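Long-range contacts in AlyGC (Glaciecola chathamensis, PDB 5GKD), which cleaves the polysaccharide alginate as a lyase of polysaccharide lyase family 6, probably by beta-elimination with the help of bound calcium: residues K57-G62 against V79-Y84; A101-V106 against G130-F135; D167-G172 against E202-D207; D258-I263 against G279-R284; S612-L617 against N643-V648. All blocks are in the same frame, centred on the assembly; numbering follows the deposited sequence.

Contact 1: K57-G62 against V79-Y84; sequences KVFLTG and VFKDGY
Lys81 lays its ammonium over one face of the Phe59 ring in a cation-pi contact, NZ 3.9 Å from the ring centroid and displaced toward the rim on the CE1 side. Its CG is wedged between the backbone N and the carbonyl carbon (chi1 73°), and the extended chain beyond carries CE to 3.4 Å from Phe59 CD1. An alanine in place of Lys81 would probably leave this ring face without its cationic cover and the Phe59 ring freer to turn. Among apolar contacts, Val79 CB meets Phe59 CD1 at 3.8 Å on the same sheet face. Leu60 and Phe80 lie side by side on the other face, where Leu60 CB makes a CH-pi contact over the Phe80 ring. These strands belong to neighbouring coils of a right-handed parallel beta-helix, the fold of the chondroitinase B and pectate lyase relatives. Backbone bonds pair them: Val79 N to Val58 O, Leu60 N to Val79 O at 2.8 Å, and a weak one from Lys81 N to Leu60 O. A beta bulge then shifts the register by one, and Gly62 N turns to Asp82 O at 2.9 Å. Tyr84 N completes the pairing by bonding to Gly62 O.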
# COMPACT_ATOMS: atom_id res chain seq x y z
N LYS A 57 29.77 8.18 -21.60
CA LYS A 57 30.21 6.84 -21.23
C LYS A 57 30.48 6.67 -19.74
O LYS A 57 30.90 5.59 -19.32
CB LYS A 57 31.48 6.45 -22.02
CG LYS A 57 31.25 6.31 -23.52
CD LYS A 57 32.52 5.94 -24.27
CE LYS A 57 32.19 5.55 -25.71
NZ LYS A 57 33.39 5.36 -26.57
N VAL A 58 30.28 7.71 -18.94
CA VAL A 58 30.39 7.62 -17.48
C VAL A 58 28.99 7.72 -16.91
O VAL A 58 28.33 8.76 -16.99
CB VAL A 58 31.30 8.72 -16.90
CG1 VAL A 58 31.24 8.70 -15.39
CG2 VAL A 58 32.72 8.55 -17.41
N PHE A 59 28.54 6.62 -16.32
CA PHE A 59 27.22 6.51 -15.73
C PHE A 59 27.36 6.39 -14.23
O PHE A 59 28.20 5.63 -13.75
CB PHE A 59 26.49 5.29 -16.29
CG PHE A 59 26.38 5.30 -17.78
CD1 PHE A 59 25.43 6.08 -18.41
CD2 PHE A 59 27.24 4.53 -18.55
CE1 PHE A 59 25.33 6.09 -19.78
CE2 PHE A 59 27.14 4.55 -19.93
CZ PHE A 59 26.18 5.33 -20.54
N LEU A 60 26.53 7.12 -13.51
CA LEU A 60 26.41 6.99 -12.07
C LEU A 60 25.03 6.41 -11.80
O LEU A 60 24.02 7.07 -12.07
CB LEU A 60 26.61 8.33 -11.36
CG LEU A 60 28.07 8.61 -11.02
CD1 LEU A 60 28.85 8.86 -12.27
CD2 LEU A 60 28.23 9.75 -10.05
N THR A 61 25.00 5.19 -11.28
CA THR A 61 23.78 4.40 -11.20
C THR A 61 23.52 3.95 -9.77
O THR A 61 24.31 4.18 -8.85
CB THR A 61 23.85 3.18 -12.13
OG1 THR A 61 24.83 2.24 -11.64
CG2 THR A 61 24.19 3.59 -13.55
N GLY A 62 22.38 3.30 -9.57
CA GLY A 62 22.00 2.88 -8.24
C GLY A 62 21.82 4.08 -7.34
O GLY A 62 21.33 5.13 -7.76
N VAL A 79 26.37 11.13 -16.49
CA VAL A 79 24.99 10.69 -16.72
C VAL A 79 24.53 9.95 -15.47
O VAL A 79 25.12 8.93 -15.10
CB VAL A 79 24.87 9.78 -17.95
CG1 VAL A 79 23.41 9.33 -18.12
CG2 VAL A 79 25.37 10.49 -19.21
N PHE A 80 23.48 10.47 -14.82
CA PHE A 80 22.78 9.72 -13.78
C PHE A 80 21.59 9.02 -14.42
O PHE A 80 20.75 9.65 -15.06
CB PHE A 80 22.30 10.62 -12.63
CG PHE A 80 23.40 11.32 -11.88
CD1 PHE A 80 24.03 12.44 -12.43
CD2 PHE A 80 23.77 10.89 -10.63
CE1 PHE A 80 25.05 13.08 -11.74
CE2 PHE A 80 24.78 11.54 -9.93
CZ PHE A 80 25.41 12.64 -10.49
N LYS A 81 21.53 7.70 -14.25
CA LYS A 81 20.45 6.87 -14.77
C LYS A 81 20.45 5.57 -13.98
O LYS A 81 21.39 5.29 -13.24
CB LYS A 81 20.62 6.60 -16.27
CG LYS A 81 21.74 5.61 -16.58
CD LYS A 81 21.79 5.26 -18.06
CE LYS A 81 22.67 4.05 -18.28
NZ LYS A 81 22.81 3.68 -19.72
N ASP A 82 19.40 4.78 -14.17
CA ASP A 82 19.26 3.46 -13.54
C ASP A 82 19.50 3.53 -12.04
O ASP A 82 20.27 2.76 -11.48
CB ASP A 82 20.19 2.43 -14.18
CG ASP A 82 19.94 2.23 -15.66
OD1 ASP A 82 18.80 2.42 -16.12
OD2 ASP A 82 20.90 1.88 -16.37
N GLY A 83 18.84 4.47 -11.38
CA GLY A 83 18.95 4.57 -9.94
C GLY A 83 18.16 5.73 -9.38
O GLY A 83 17.20 6.20 -10.00
N TYR A 84 18.55 6.17 -8.19
CA TYR A 84 17.89 7.27 -7.51
C TYR A 84 18.69 7.61 -6.26
O TYR A 84 19.34 6.75 -5.67
CB TYR A 84 16.43 6.94 -7.15
CG TYR A 84 16.25 5.67 -6.34
CD1 TYR A 84 16.18 4.43 -6.96
CD2 TYR A 84 16.14 5.70 -4.97
CE1 TYR A 84 16.00 3.28 -6.23
CE2 TYR A 84 15.97 4.56 -4.23
CZ TYR A 84 15.91 3.35 -4.88
OH TYR A 84 15.74 2.20 -4.16

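Contact 2: A101-V106 against G130-F135; sequences ASHSRV and GRHNRF
Asn133 reaches back with both ends of its amide into the turn of segment 101-106. Its ND2 gives a nearly straight bond to Ala101 O (3.0 Å, 174° at the hydrogen), approaching above that carbonyl plane, while OD1 receives Ser104 N at 2.8 Å within its own carbonyl plane. The backbones pair in parallel around this grip, His103 N bonding to Arg131 O, Arg134 N to Ser104 O, and Val106 N to Arg134 O. Arg131 N is taken up by the side-chain hydroxyl oxygen OG of Ser102 at 3.1 Å. Beside the turn the His103 and His132 rings run nearly parallel but slide past each other, with His132 CB 3.6 Å from His103 CD2. Further along, Arg105 and Arg134 both hold CG anti to the backbone N and extend alongside each other until their guanidinium groups stack, planes 7° apart and NH1 to NH1 3.6 Å. Val106 CB meets Phe135 CD1 on the buried face, where two successive coils of the right-handed parallel beta-helix lie side by side. A second shell positions the groups: Ser104 OG bonds to Ser102 O within the turn, Asp136 salt-bridges Arg105 NE and Asp167 salt-bridges Arg134 NE. These carboxylates probably offset the repulsion between the two like charges, so that two arginines on adjacent coils can lie flat on one another.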
# COMPACT_ATOMS: atom_id res chain seq x y z
N ALA A 101 28.73 25.32 -1.51
CA ALA A 101 29.53 25.62 -2.68
C ALA A 101 29.16 27.00 -3.22
O ALA A 101 27.98 27.37 -3.24
CB ALA A 101 29.33 24.58 -3.78
N SER A 102 30.17 27.76 -3.63
CA SER A 102 30.01 29.04 -4.29
C SER A 102 30.92 29.08 -5.52
O SER A 102 31.88 28.32 -5.62
CB SER A 102 30.34 30.21 -3.34
OG SER A 102 29.28 30.47 -2.44
N HIS A 103 30.62 29.99 -6.44
CA HIS A 103 31.45 30.19 -7.64
C HIS A 103 31.73 28.88 -8.37
O HIS A 103 32.83 28.65 -8.85
CB HIS A 103 32.77 30.87 -7.30
CG HIS A 103 32.59 32.23 -6.70
ND1 HIS A 103 32.65 32.45 -5.34
CD2 HIS A 103 32.34 33.43 -7.28
CE1 HIS A 103 32.43 33.73 -5.11
NE2 HIS A 103 32.24 34.34 -6.26
N SER A 104 30.72 28.02 -8.44
CA SER A 104 30.90 26.67 -8.95
C SER A 104 29.89 26.39 -10.04
O SER A 104 28.85 27.04 -10.15
CB SER A 104 30.78 25.64 -7.82
OG SER A 104 31.82 25.85 -6.89
N ARG A 105 30.19 25.41 -10.87
CA ARG A 105 29.44 25.21 -12.10
C ARG A 105 29.18 23.73 -12.33
O ARG A 105 30.09 22.91 -12.18
CB ARG A 105 30.20 25.82 -13.27
CG ARG A 105 29.55 25.64 -14.60
CD ARG A 105 30.39 26.27 -15.69
NE ARG A 105 29.77 26.15 -17.00
CZ ARG A 105 30.39 26.42 -18.14
NH1 ARG A 105 29.76 26.29 -19.30
NH2 ARG A 105 31.65 26.84 -18.12
N VAL A 106 27.94 23.39 -12.66
CA VAL A 106 27.59 22.06 -13.13
C VAL A 106 27.10 22.22 -14.55
O VAL A 106 26.12 22.92 -14.80
CB VAL A 106 26.51 21.40 -12.25
CG1 VAL A 106 26.06 20.07 -12.86
CG2 VAL A 106 27.00 21.21 -10.84
N GLY A 130 24.42 28.62 -1.63
CA GLY A 130 25.58 29.47 -1.81
C GLY A 130 25.31 30.62 -2.77
O GLY A 130 24.18 31.09 -2.91
N ARG A 131 26.37 31.08 -3.44
CA ARG A 131 26.30 32.26 -4.29
C ARG A 131 27.14 32.08 -5.54
O ARG A 131 28.17 31.40 -5.52
CB ARG A 131 26.77 33.53 -3.54
CG ARG A 131 25.85 33.99 -2.43
CD ARG A 131 26.30 35.32 -1.82
NE ARG A 131 25.37 35.75 -0.77
CZ ARG A 131 25.63 36.69 0.13
NH1 ARG A 131 26.79 37.32 0.13
NH2 ARG A 131 24.72 36.98 1.05
N HIS A 132 26.70 32.72 -6.61
CA HIS A 132 27.46 32.80 -7.87
C HIS A 132 27.74 31.42 -8.47
O HIS A 132 28.78 31.19 -9.07
CB HIS A 132 28.75 33.57 -7.67
CG HIS A 132 28.53 34.97 -7.20
ND1 HIS A 132 27.99 35.94 -8.02
CD2 HIS A 132 28.74 35.56 -6.00
CE1 HIS A 132 27.89 37.07 -7.34
NE2 HIS A 132 28.33 36.86 -6.11
N ASN A 133 26.79 30.51 -8.34
CA ASN A 133 26.89 29.24 -9.03
C ASN A 133 26.23 29.30 -10.40
O ASN A 133 25.46 30.21 -10.72
CB ASN A 133 26.27 28.14 -8.17
CG ASN A 133 27.09 27.89 -6.92
OD1 ASN A 133 28.32 27.96 -6.98
ND2 ASN A 133 26.44 27.63 -5.79
N ARG A 134 26.52 28.30 -11.22
CA ARG A 134 25.96 28.19 -12.55
C ARG A 134 25.55 26.75 -12.83
O ARG A 134 26.30 25.81 -12.54
CB ARG A 134 26.95 28.67 -13.62
CG ARG A 134 26.34 28.72 -15.01
CD ARG A 134 27.29 29.33 -16.04
NE ARG A 134 26.76 29.19 -17.37
CZ ARG A 134 27.47 29.33 -18.48
NH1 ARG A 134 28.76 29.63 -18.40
NH2 ARG A 134 26.90 29.17 -19.66
N PHE A 135 24.35 26.59 -13.38
CA PHE A 135 23.85 25.28 -13.81
C PHE A 135 23.39 25.43 -15.26
O PHE A 135 22.32 25.98 -15.54
CB PHE A 135 22.72 24.83 -12.88
CG PHE A 135 22.20 23.46 -13.17
CD1 PHE A 135 22.77 22.34 -12.58
CD2 PHE A 135 21.11 23.29 -14.01
CE1 PHE A 135 22.28 21.07 -12.84
CE2 PHE A 135 20.61 22.03 -14.26
CZ PHE A 135 21.19 20.92 -13.68

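Contact 3: D167-G172 against E202-D207; sequences DHNYFG and ENNYFD
Segments 167-172 and 202-207 run parallel, their end-to-end directions 7° apart, with bonds such as Tyr205 N to Asn169 O (3.0 Å) and Asp207 N to Phe171 O joining them. They are equivalent turn-and-strand pieces of successive coils in the right-handed parallel beta-helix, and Asn169 and Asn204 form part of an internal asparagine stack of the kind known from pectate lyases. Their amides lie alongside with planes 3° apart, and Asn204 OD1 accepts both Asn169 N and Asn169 ND2, each at 3.0 Å, from opposite faces of its plane. Asn169 ND2 also bonds to Phe135 O, and Asn204 ND2 to Asn228 OD1. Inside the coil, the Phe171 and Phe206 rings are almost parallel and so offset that they scarcely overlap, Phe171 CD2 resting 3.4 Å from Phe206 CE2; Phe206 stacks in turn on Phe230. Asn203 CB sits centrally over the face of the His168 ring in a CH-pi contact. That ring is fixed in rotation by ND1, which bonds in plane to the anti lone pair of Asp167 OD2 at 2.6 Å. With CG anti to the backbone N (chi1 176°), Tyr170 OH reaches Asp207, donating to the anti lone pair of OD2 at 2.6 Å.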
# COMPACT_ATOMS: atom_id res chain seq x y z
N ASP A 167 20.99 28.40 -17.17
CA ASP A 167 20.89 28.78 -18.57
C ASP A 167 21.15 27.60 -19.48
O ASP A 167 21.90 26.69 -19.14
CB ASP A 167 21.86 29.92 -18.91
CG ASP A 167 23.32 29.50 -18.82
OD1 ASP A 167 23.86 29.53 -17.72
OD2 ASP A 167 23.91 29.14 -19.86
N HIS A 168 20.51 27.64 -20.65
CA HIS A 168 20.74 26.68 -21.73
C HIS A 168 20.51 25.24 -21.30
O HIS A 168 21.14 24.33 -21.82
CB HIS A 168 22.16 26.82 -22.29
CG HIS A 168 22.41 28.14 -22.95
ND1 HIS A 168 22.98 29.20 -22.29
CD2 HIS A 168 22.15 28.56 -24.21
CE1 HIS A 168 23.08 30.23 -23.12
NE2 HIS A 168 22.58 29.86 -24.29
N ASN A 169 19.62 25.01 -20.35
CA ASN A 169 19.32 23.65 -19.93
C ASN A 169 18.14 23.11 -20.72
O ASN A 169 17.26 23.85 -21.17
CB ASN A 169 18.99 23.61 -18.44
CG ASN A 169 20.18 24.01 -17.59
OD1 ASN A 169 21.17 23.29 -17.54
ND2 ASN A 169 20.09 25.15 -16.92
N TYR A 170 18.16 21.80 -20.95
CA TYR A 170 17.02 21.09 -21.51
C TYR A 170 16.25 20.49 -20.34
O TYR A 170 16.71 19.53 -19.72
CB TYR A 170 17.44 20.01 -22.50
CG TYR A 170 16.28 19.17 -23.05
CD1 TYR A 170 15.27 19.76 -23.80
CD2 TYR A 170 16.23 17.80 -22.83
CE1 TYR A 170 14.23 18.99 -24.31
CE2 TYR A 170 15.21 17.04 -23.33
CZ TYR A 170 14.20 17.63 -24.06
OH TYR A 170 13.18 16.86 -24.54
N PHE A 171 15.10 21.08 -20.04
CA PHE A 171 14.16 20.47 -19.11
C PHE A 171 13.20 19.65 -19.96
O PHE A 171 12.23 20.18 -20.51
CB PHE A 171 13.45 21.53 -18.28
CG PHE A 171 14.37 22.29 -17.34
CD1 PHE A 171 14.84 21.70 -16.18
CD2 PHE A 171 14.76 23.59 -17.62
CE1 PHE A 171 15.69 22.39 -15.32
CE2 PHE A 171 15.61 24.28 -16.75
CZ PHE A 171 16.08 23.68 -15.61
N GLY A 172 13.50 18.36 -20.08
CA GLY A 172 12.72 17.46 -20.88
C GLY A 172 11.42 17.06 -20.22
O GLY A 172 11.09 17.50 -19.12
N GLU A 202 17.62 31.89 -17.77
CA GLU A 202 17.62 32.36 -19.15
C GLU A 202 17.95 31.27 -20.15
O GLU A 202 18.78 30.39 -19.90
CB GLU A 202 18.61 33.51 -19.32
CG GLU A 202 20.02 33.14 -18.95
CD GLU A 202 20.99 34.19 -19.37
OE1 GLU A 202 22.20 33.89 -19.41
OE2 GLU A 202 20.54 35.32 -19.66
N ASN A 203 17.32 31.35 -21.31
CA ASN A 203 17.65 30.50 -22.46
C ASN A 203 17.54 29.01 -22.15
O ASN A 203 18.28 28.20 -22.70
CB ASN A 203 19.04 30.83 -23.01
CG ASN A 203 19.05 32.14 -23.79
OD1 ASN A 203 19.71 33.10 -23.41
ND2 ASN A 203 18.27 32.19 -24.86
N ASN A 204 16.60 28.63 -21.30
CA ASN A 204 16.29 27.23 -21.09
C ASN A 204 15.11 26.83 -21.96
O ASN A 204 14.29 27.65 -22.37
CB ASN A 204 15.97 26.94 -19.63
CG ASN A 204 17.05 27.43 -18.71
OD1 ASN A 204 18.07 26.76 -18.53
ND2 ASN A 204 16.84 28.60 -18.14
N TYR A 205 15.02 25.54 -22.24
CA TYR A 205 13.96 24.95 -23.03
C TYR A 205 13.19 24.00 -22.13
O TYR A 205 13.76 23.03 -21.62
CB TYR A 205 14.54 24.23 -24.25
CG TYR A 205 13.55 23.99 -25.35
CD1 TYR A 205 12.71 22.90 -25.30
CD2 TYR A 205 13.43 24.87 -26.43
CE1 TYR A 205 11.81 22.66 -26.28
CE2 TYR A 205 12.53 24.64 -27.43
CZ TYR A 205 11.71 23.53 -27.35
OH TYR A 205 10.77 23.26 -28.30
N PHE A 206 11.91 24.30 -21.92
CA PHE A 206 11.01 23.47 -21.14
C PHE A 206 10.10 22.71 -22.11
O PHE A 206 9.19 23.30 -22.71
CB PHE A 206 10.19 24.31 -20.16
CG PHE A 206 11.01 25.04 -19.14
CD1 PHE A 206 11.64 26.22 -19.45
CD2 PHE A 206 11.13 24.55 -17.84
CE1 PHE A 206 12.39 26.92 -18.50
CE2 PHE A 206 11.87 25.25 -16.89
CZ PHE A 206 12.50 26.43 -17.22
N ASP A 207 10.35 21.43 -22.25
CA ASP A 207 9.72 20.56 -23.25
C ASP A 207 8.76 19.63 -22.52
O ASP A 207 9.20 18.68 -21.85
CB ASP A 207 10.81 19.79 -24.00
CG ASP A 207 10.25 18.86 -25.09
OD1 ASP A 207 9.16 19.12 -25.64
OD2 ASP A 207 10.95 17.89 -25.41

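Contact 4: D258-I263 against G279-R284; sequences DHTGGI and GLTGYR
Thr260 receives two backbone N-H groups of the facing loop: Gly282 N bonds to its O at 3.0 Å, from above the carbonyl plane, and Thr281 N to its OG1 at 3.2 Å. OG1 stands between the backbone N and the carbonyl carbon (chi1 47°); Val257 O is its further partner and that of Thr281 OG1. One water accepts His259 N and donates to Thr281 O at 2.7 Å. A second lies in the plane of the His259 ring, 2.7 Å from ND1, and accepts Tyr283 N. The Tyr283 ring crosses His259 obliquely, its OH 3.7 Å from His259 CE1. Behind the polar groups Leu280 fills the bend, CD2 touching Gly261 O at 3.4 Å and CD1 lying against Gly262 N, at the cis peptide between the two glycines. His259 also bonds to His637 and stacks on Phe634, and Asp258 bonds to Tyr606. Such stacking of the turns of adjacent coils is typical of the parallel beta-helix, here placed where it faces the second, C-terminal beta-helix.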
# COMPACT_ATOMS: atom_id res chain seq x y z
N ASP A 258 -3.99 20.48 -24.43
CA ASP A 258 -4.88 20.69 -23.29
C ASP A 258 -4.12 21.22 -22.09
O ASP A 258 -3.04 20.74 -21.76
CB ASP A 258 -5.60 19.38 -22.91
CG ASP A 258 -6.91 19.61 -22.14
OD1 ASP A 258 -7.56 20.65 -22.41
OD2 ASP A 258 -7.31 18.76 -21.29
N HIS A 259 -4.70 22.21 -21.42
CA HIS A 259 -4.18 22.73 -20.16
C HIS A 259 -2.78 23.34 -20.28
O HIS A 259 -2.00 23.30 -19.33
CB HIS A 259 -4.20 21.63 -19.09
CG HIS A 259 -5.56 21.31 -18.57
ND1 HIS A 259 -6.35 22.25 -17.93
CD2 HIS A 259 -6.28 20.17 -18.58
CE1 HIS A 259 -7.49 21.69 -17.58
NE2 HIS A 259 -7.48 20.43 -17.96
N THR A 260 -2.43 23.94 -21.41
CA THR A 260 -1.19 24.71 -21.53
C THR A 260 -1.39 26.16 -21.07
O THR A 260 -2.29 26.85 -21.56
CB THR A 260 -0.67 24.68 -22.97
OG1 THR A 260 -1.75 24.96 -23.88
CG2 THR A 260 -0.06 23.36 -23.32
N GLY A 261 -0.57 26.62 -20.12
CA GLY A 261 -0.51 28.05 -19.72
C GLY A 261 0.77 28.72 -20.26
O GLY A 261 1.51 28.07 -20.96
N GLY A 262 1.11 29.96 -19.96
CA GLY A 262 0.51 30.84 -19.03
C GLY A 262 1.61 31.58 -18.27
O GLY A 262 2.60 30.99 -17.86
N ILE A 263 1.44 32.89 -18.08
CA ILE A 263 2.12 33.62 -17.02
C ILE A 263 1.07 33.98 -15.99
O ILE A 263 -0.00 34.49 -16.34
CB ILE A 263 2.84 34.87 -17.56
CG1 ILE A 263 4.00 34.49 -18.49
CG2 ILE A 263 3.37 35.74 -16.42
CD1 ILE A 263 4.51 35.68 -19.32
N GLY A 279 -1.30 29.67 -28.67
CA GLY A 279 -1.98 28.39 -28.67
C GLY A 279 -2.13 27.78 -27.30
O GLY A 279 -2.00 26.56 -27.15
N LEU A 280 -2.41 28.60 -26.29
CA LEU A 280 -2.52 28.18 -24.90
C LEU A 280 -3.99 27.98 -24.55
O LEU A 280 -4.80 28.89 -24.74
CB LEU A 280 -1.90 29.22 -23.97
CG LEU A 280 -0.45 29.56 -24.28
CD1 LEU A 280 0.04 30.60 -23.29
CD2 LEU A 280 0.38 28.29 -24.17
N THR A 281 -4.32 26.81 -24.03
CA THR A 281 -5.71 26.44 -23.82
C THR A 281 -6.13 26.44 -22.37
O THR A 281 -7.29 26.13 -22.09
CB THR A 281 -5.98 25.06 -24.41
OG1 THR A 281 -5.31 24.09 -23.62
CG2 THR A 281 -5.46 24.97 -25.80
N GLY A 282 -5.25 26.75 -21.44
CA GLY A 282 -5.58 26.57 -20.04
C GLY A 282 -6.51 27.64 -19.52
O GLY A 282 -6.73 28.67 -20.16
N TYR A 283 -7.03 27.41 -18.32
CA TYR A 283 -7.95 28.34 -17.68
C TYR A 283 -7.68 28.38 -16.19
O TYR A 283 -6.88 27.62 -15.66
CB TYR A 283 -9.42 27.97 -17.97
CG TYR A 283 -9.81 26.56 -17.58
CD1 TYR A 283 -10.22 26.26 -16.29
CD2 TYR A 283 -9.76 25.53 -18.51
CE1 TYR A 283 -10.58 24.98 -15.94
CE2 TYR A 283 -10.11 24.25 -18.16
CZ TYR A 283 -10.53 23.98 -16.88
OH TYR A 283 -10.88 22.69 -16.54
N ARG A 284 -8.38 29.28 -15.50
CA ARG A 284 -8.23 29.54 -14.06
C ARG A 284 -6.75 29.80 -13.79
O ARG A 284 -6.15 30.63 -14.48
CB ARG A 284 -8.87 28.43 -13.24
CG ARG A 284 -9.09 28.85 -11.79
CD ARG A 284 -10.14 27.99 -11.07
NE ARG A 284 -10.49 28.60 -9.79
CZ ARG A 284 -9.85 28.37 -8.64
NH1 ARG A 284 -8.83 27.52 -8.59
NH2 ARG A 284 -10.26 28.98 -7.54
O HOH W 1 -7.25 23.68 -21.06
O HOH W 2 -5.61 24.77 -17.25

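Contact 5: S612-L617 against N643-V648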
# COMPACT_ATOMS: atom_id res chain seq x y z
N SER A 612 -21.45 2.68 -23.70
CA SER A 612 -21.22 1.41 -23.04
C SER A 612 -22.47 1.02 -22.27
O SER A 612 -23.41 1.80 -22.13
CB SER A 612 -20.00 1.49 -22.12
OG SER A 612 -18.84 1.69 -22.91
N ASN A 613 -22.46 -0.21 -21.77
CA ASN A 613 -23.63 -0.78 -21.13
C ASN A 613 -23.20 -1.54 -19.89
O ASN A 613 -22.32 -2.40 -19.95
CB ASN A 613 -24.38 -1.68 -22.12
CG ASN A 613 -25.76 -2.01 -21.66
OD1 ASN A 613 -25.94 -2.71 -20.67
ND2 ASN A 613 -26.76 -1.50 -22.36
N VAL A 614 -23.83 -1.22 -18.76
CA VAL A 614 -23.52 -1.80 -17.47
C VAL A 614 -24.82 -2.26 -16.83
O VAL A 614 -25.74 -1.45 -16.68
CB VAL A 614 -22.81 -0.79 -16.55
CG1 VAL A 614 -22.58 -1.41 -15.17
CG2 VAL A 614 -21.51 -0.30 -17.17
N SER A 615 -24.88 -3.53 -16.42
CA SER A 615 -26.11 -4.08 -15.88
C SER A 615 -25.83 -5.03 -14.73
O SER A 615 -24.96 -5.90 -14.83
CB SER A 615 -26.90 -4.81 -16.98
OG SER A 615 -28.17 -5.19 -16.50
N ASP A 616 -26.58 -4.88 -13.64
CA ASP A 616 -26.49 -5.73 -12.45
C ASP A 616 -25.10 -5.63 -11.81
O ASP A 616 -24.37 -6.61 -11.63
CB ASP A 616 -26.85 -7.19 -12.80
CG ASP A 616 -26.97 -8.07 -11.57
OD1 ASP A 616 -27.23 -7.52 -10.47
OD2 ASP A 616 -26.80 -9.30 -11.70
N LEU A 617 -24.75 -4.40 -11.45
CA LEU A 617 -23.50 -4.07 -10.77
C LEU A 617 -23.85 -3.65 -9.35
O LEU A 617 -24.52 -2.63 -9.16
CB LEU A 617 -22.76 -2.94 -11.51
CG LEU A 617 -21.63 -2.15 -10.83
CD1 LEU A 617 -20.39 -3.01 -10.72
CD2 LEU A 617 -21.30 -0.87 -11.61
N ASN A 643 -24.33 6.21 -22.29
CA ASN A 643 -24.29 4.89 -21.68
C ASN A 643 -25.68 4.51 -21.20
O ASN A 643 -26.54 5.35 -20.95
CB ASN A 643 -23.32 4.84 -20.49
CG ASN A 643 -21.94 5.35 -20.83
OD1 ASN A 643 -21.15 4.68 -21.50
ND2 ASN A 643 -21.63 6.53 -20.36
N ILE A 644 -25.87 3.21 -21.01
CA ILE A 644 -27.06 2.67 -20.38
C ILE A 644 -26.62 1.91 -19.15
O ILE A 644 -25.83 0.97 -19.25
CB ILE A 644 -27.85 1.75 -21.33
CG1 ILE A 644 -28.39 2.55 -22.52
CG2 ILE A 644 -28.99 1.06 -20.59
CD1 ILE A 644 -27.41 2.68 -23.66
N PHE A 645 -27.11 2.33 -17.99
CA PHE A 645 -26.79 1.71 -16.72
C PHE A 645 -28.07 1.12 -16.14
O PHE A 645 -29.03 1.86 -15.89
CB PHE A 645 -26.18 2.73 -15.73
CG PHE A 645 -25.02 3.55 -16.28
CD1 PHE A 645 -23.80 2.96 -16.60
CD2 PHE A 645 -25.13 4.93 -16.40
CE1 PHE A 645 -22.73 3.72 -17.06
CE2 PHE A 645 -24.06 5.70 -16.87
CZ PHE A 645 -22.85 5.09 -17.20
N ASN A 646 -28.09 -0.20 -15.91
CA ASN A 646 -29.24 -0.88 -15.33
C ASN A 646 -28.89 -1.54 -14.00
O ASN A 646 -27.89 -2.26 -13.92
CB ASN A 646 -29.82 -1.96 -16.25
CG ASN A 646 -30.11 -1.46 -17.65
OD1 ASN A 646 -31.12 -0.77 -17.89
ND2 ASN A 646 -29.26 -1.84 -18.61
N GLU A 647 -29.73 -1.33 -12.99
CA GLU A 647 -29.59 -1.98 -11.69
C GLU A 647 -28.16 -1.83 -11.15
O GLU A 647 -27.45 -2.81 -10.92
CB GLU A 647 -30.00 -3.45 -11.78
CG GLU A 647 -31.41 -3.71 -12.28
CD GLU A 647 -32.47 -3.57 -11.20
OE1 GLU A 647 -32.12 -3.35 -10.01
OE2 GLU A 647 -33.67 -3.70 -11.53
N VAL A 648 -27.75 -0.58 -10.94
CA VAL A 648 -26.37 -0.25 -10.60
C VAL A 648 -26.34 0.43 -9.23
O VAL A 648 -27.15 1.32 -8.95
CB VAL A 648 -25.73 0.64 -11.67
CG1 VAL A 648 -24.39 1.15 -11.20
CG2 VAL A 648 -25.59 -0.11 -12.97
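Val614 turns its CB toward the edge of the Phe645 ring, in the ring plane and 3.9 Å from CD1, so the two side chains cross at a slant. Phe645 holds CG beside its backbone N (chi1 -51°), which leads the ring back toward the start of the strand, while Val614 CG1 meets Val648 CG2 at about a right angle. Leu617 closes the row by bringing CD2 to 3.7 Å from Val648 CG1. On the opposite face Asn613 slants across Ile644, ND2 3.6 Å from CB, and Ser615 OG lies 3.6 Å from Asn646 CB. Asn643 bends its amide back so that OD1 accepts Ser612 N at 3.0 Å, while ND2 bonds to Ile609 O and to Asn673 OD1 on the next coil. An alanine at Asn643 would probably leave Ser612 N and those two acceptors without this partner where the strand begins. Backbone bonds, including Asn646 N to Val614 O at 2.8 Å, keep the strands in parallel register through the corners at Asp616 and Glu647, with Leu617 N still bonding to Glu647 O. The pair belongs to two successive coils of the C-terminal parallel beta-helix, with strand 581-585 beside segment 612-617 and strand 667-676 beside segment 643-648.

The five contacts follow one another along the chain, each closing before the next opens. Contacts 1 to 4 climb the N-terminal beta-helix, within the chondroitinase B-like range; contact 5 belongs to the C-terminal one. Strand 73-81 of contact 1 pairs with strand 105-112 of contact 2; their centres are about 23 Å apart. Contacts 2 and 3, about 18 Å between centres, touch directly between strand 134-141 and segment 167-172, so polar pairing passes from coil to coil. Contact 4 lies about 19 Å from contact 3, centre to centre, and faces the second beta-helix; the centre of contact 5 is about 36 Å from that of contact 4. The same coil-to-coil pairing thus builds both halves, while the calcium site belongs to the first.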